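Local coordinates for protein CD38 molecule (Bos taurus, PDB 3KOU) that is the bovine form of CD38, an ecto-enzyme of the ADP-ribosyl cyclase family, held together by disulfides and here carrying a bound 2NF ligand, at residues F157-C162 with A188-P193. Residues are numbered along the deposited sequence; the frame is centred on the assembly and turned at random.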
ATOM      1  N   PHE A 157       2.500  -5.258   5.988  1.00 10.09           N
ATOM      2  CA  PHE A 157       3.023  -3.915   6.301  1.00 11.04           C
ATOM      3  C   PHE A 157       2.439  -3.398   7.637  1.00  9.66           C
ATOM      4  O   PHE A 157       3.180  -2.938   8.543  1.00 11.37           O
ATOM      5  CB  PHE A 157       2.621  -3.015   5.117  1.00  9.64           C
ATOM      6  CG  PHE A 157       3.079  -1.573   5.179  1.00 10.06           C
ATOM      7  CD1 PHE A 157       4.418  -1.229   5.104  1.00 11.13           C
ATOM      8  CD2 PHE A 157       2.135  -0.553   5.181  1.00  9.69           C
ATOM      9  CE1 PHE A 157       4.814   0.120   5.092  1.00 11.32           C
ATOM     10  CE2 PHE A 157       2.516   0.797   5.157  1.00  9.36           C
ATOM     11  CZ  PHE A 157       3.854   1.134   5.104  1.00  9.20           C
ATOM     12  N   ALA A 158       1.123  -3.522   7.781  1.00  8.72           N
ATOM     13  CA  ALA A 158       0.453  -3.103   9.015  1.00  7.94           C
ATOM     14  C   ALA A 158       0.865  -3.959  10.225  1.00 11.29           C
ATOM     15  O   ALA A 158       1.093  -3.443  11.329  1.00 10.26           O
ATOM     16  CB  ALA A 158      -1.100  -3.124   8.819  1.00  7.48           C
ATOM     17  N   GLU A 159       0.951  -5.272  10.033  1.00  9.63           N
ATOM     18  CA  GLU A 159       1.314  -6.171  11.138  1.00 13.59           C
ATOM     19  C   GLU A 159       2.743  -5.943  11.637  1.00 18.70           C
ATOM     20  O   GLU A 159       3.049  -6.166  12.817  1.00 15.06           O
ATOM     21  CB  GLU A 159       1.115  -7.644  10.751  1.00 16.04           C
ATOM     22  CG  GLU A 159      -0.345  -8.025  10.548  1.00 22.11           C
ATOM     23  CD  GLU A 159      -0.548  -9.386   9.884  1.00 29.48           C
ATOM     24  OE1 GLU A 159       0.425  -9.981   9.373  1.00 25.21           O
ATOM     25  OE2 GLU A 159      -1.703  -9.862   9.875  1.00 37.63           O
ATOM     26  N   SER A 160       3.622  -5.478  10.757  1.00 12.07           N
ATOM     27  CA  SER A 160       5.020  -5.343  11.145  1.00 13.67           C
ATOM     28  C   SER A 160       5.389  -3.967  11.716  1.00 11.57           C
ATOM     29  O   SER A 160       6.475  -3.801  12.276  1.00 16.35           O
ATOM     30  CB  SER A 160       5.951  -5.752   9.994  1.00 17.37           C
ATOM     31  OG  SER A 160       5.824  -4.865   8.914  1.00 18.96           O
ATOM     32  N   ALA A 161       4.465  -3.013  11.623  1.00 11.94           N
ATOM     33  CA  ALA A 161       4.700  -1.635  12.071  1.00 15.69           C
ATOM     34  C   ALA A 161       5.092  -1.607  13.534  1.00 14.88           C
ATOM     35  O   ALA A 161       4.647  -2.451  14.307  1.00 16.46           O
ATOM     36  CB  ALA A 161       3.457  -0.803  11.881  1.00 17.45           C
ATOM     37  N   CYS A 162       5.936  -0.656  13.907  1.00 14.06           N
ATOM     38  CA  CYS A 162       6.341  -0.560  15.300  1.00 16.14           C
ATOM     39  C   CYS A 162       6.651   0.858  15.736  1.00 21.44           C
ATOM     40  O   CYS A 162       7.025   1.719  14.922  1.00 16.39           O
ATOM     41  CB  CYS A 162       7.529  -1.479  15.582  1.00 19.01           C
ATOM     42  SG  CYS A 162       8.892  -1.248  14.440  1.00 28.09           S
ATOM     43  N   ALA A 188      -5.565  -0.575   9.462  1.00 10.16           N
ATOM     44  CA  ALA A 188      -5.888  -0.185  10.833  1.00  7.42           C
ATOM     45  C   ALA A 188      -6.253  -1.398  11.720  1.00 12.37           C
ATOM     46  O   ALA A 188      -5.767  -1.515  12.842  1.00 14.45           O
ATOM     47  CB  ALA A 188      -6.997   0.898  10.836  1.00 14.43           C
ATOM     48  N   PRO A 189      -7.095  -2.311  11.214  1.00  9.39           N
ATOM     49  CA  PRO A 189      -7.507  -3.465  12.027  1.00 13.06           C
ATOM     50  C   PRO A 189      -6.409  -4.497  12.284  1.00 18.01           C
ATOM     51  O   PRO A 189      -6.560  -5.307  13.199  1.00 13.91           O
ATOM     52  CB  PRO A 189      -8.677  -4.081  11.226  1.00 16.51           C
ATOM     53  CG  PRO A 189      -9.204  -2.952  10.378  1.00 13.33           C
ATOM     54  CD  PRO A 189      -7.940  -2.144  10.022  1.00 11.16           C
ATOM     55  N   ASN A 190      -5.322  -4.465  11.513  1.00  9.79           N
ATOM     56  CA  ASN A 190      -4.215  -5.391  11.706  1.00 14.71           C
ATOM     57  C   ASN A 190      -2.950  -4.722  12.262  1.00 17.93           C
ATOM     58  O   ASN A 190      -1.877  -5.322  12.306  1.00 16.68           O
ATOM     59  CB  ASN A 190      -3.918  -6.126  10.392  1.00 16.15           C
ATOM     60  CG  ASN A 190      -5.036  -7.081  10.005  1.00 18.75           C
ATOM     61  OD1 ASN A 190      -5.750  -6.879   9.005  1.00 16.87           O
ATOM     62  ND2 ASN A 190      -5.213  -8.121  10.810  1.00 13.24           N
ATOM     63  N   LEU A 191      -3.082  -3.479  12.707  1.00 13.21           N
ATOM     64  CA  LEU A 191      -1.941  -2.766  13.261  1.00 18.18           C
ATOM     65  C   LEU A 191      -1.405  -3.496  14.489  1.00 18.44           C
ATOM     66  O   LEU A 191      -2.167  -3.871  15.384  1.00 16.72           O
ATOM     67  CB  LEU A 191      -2.351  -1.340  13.626  1.00 18.43           C
ATOM     68  CG  LEU A 191      -1.352  -0.199  13.529  1.00 27.04           C
ATOM     69  CD1 LEU A 191      -0.463  -0.303  12.280  1.00 12.36           C
ATOM     70  CD2 LEU A 191      -2.148   1.090  13.531  1.00 24.21           C
ATOM     71  N   ARG A 192      -0.091  -3.716  14.527  1.00 21.58           N
ATOM     72  CA  ARG A 192       0.527  -4.329  15.694  1.00 18.43           C
ATOM     73  C   ARG A 192       0.080  -3.610  16.960  1.00 17.90           C
ATOM     74  O   ARG A 192       0.109  -2.382  17.016  1.00 16.95           O
ATOM     75  CB  ARG A 192       2.058  -4.233  15.622  1.00 20.81           C
ATOM     76  CG  ARG A 192       2.727  -4.934  16.809  1.00 22.20           C
ATOM     77  CD  ARG A 192       4.175  -4.539  16.999  1.00 20.12           C
ATOM     78  NE  ARG A 192       4.968  -4.711  15.779  1.00 20.30           N
ATOM     79  CZ  ARG A 192       5.685  -5.791  15.494  1.00 13.65           C
ATOM     80  NH1 ARG A 192       5.721  -6.821  16.342  1.00 15.45           N
ATOM     81  NH2 ARG A 192       6.372  -5.839  14.358  1.00 16.10           N
ATOM     82  N   PRO A 193      -0.299  -4.364  17.999  1.00 21.06           N
ATOM     83  CA  PRO A 193      -0.731  -3.665  19.216  1.00 23.23           C
ATOM     84  C   PRO A 193       0.361  -2.847  19.915  1.00 25.54           C
ATOM     85  O   PRO A 193       1.548  -3.185  19.880  1.00 20.60           O
ATOM     86  CB  PRO A 193      -1.212  -4.797  20.126  1.00 18.89           C
ATOM     87  CG  PRO A 193      -1.599  -5.884  19.207  1.00 25.17           C
ATOM     88  CD  PRO A 193      -0.614  -5.800  18.048  1.00 29.46           C
TER
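Arg192 lies along the last turn of helix 145-160 and closes on the backbone carbonyls at the end of that helix. Its CB touches two of them, 3.4 Å from Ala161 O and 3.5 Å from Glu159 O. CG, anti to the backbone N (chi1 -177°), passes Ala161 O at 4.0 Å, and CD stays beside the same oxygen. A bend at chi3 (-53°) then turns the guanidinium back onto the backbone. NE donates to Ala161 O at 2.7 Å, CZ lies near Ala161 O and Glu159 O, and NH2 reaches Ser160 O at 2.9 Å in a nearly straight bond (169°). Both acceptors lie in the guanidinium plane, which fixes its rotation, although NH2 stands well above the carbonyl plane of Ser160. Over one face of the group, toward its rim, lies Glu159 O, so three successive carbonyls line one side of the arginine head; their negative ends, together with the helix C-terminus, would favour its positive charge.

The backbone of the same residue adds a weak bond, Arg192 N to Ala158 O at 3.4 Å. That oxygen also touches Leu191 CD1, which packs on Ala161 CB at 4.0 Å. On the outer side, Glu159 and Asn190 run side by side in the same direction, CG of the glutamate against CB of the asparagine, while Glu159 CA approaches Asn190 O in a CA-H...O contact. Leu191 also packs on Leu225 of helix 216-227. Just past the helix end, Cys162 is tied to Cys81 by a disulfide; within the last helical turn, Phe157 touches the bound 2NF. Arg192 thus grips the carbonyls where helix 145-160 gives way to loop, tying it to the segment leading into strand 196-203 of the parallel sheet in this ADP-ribosyl cyclase fold.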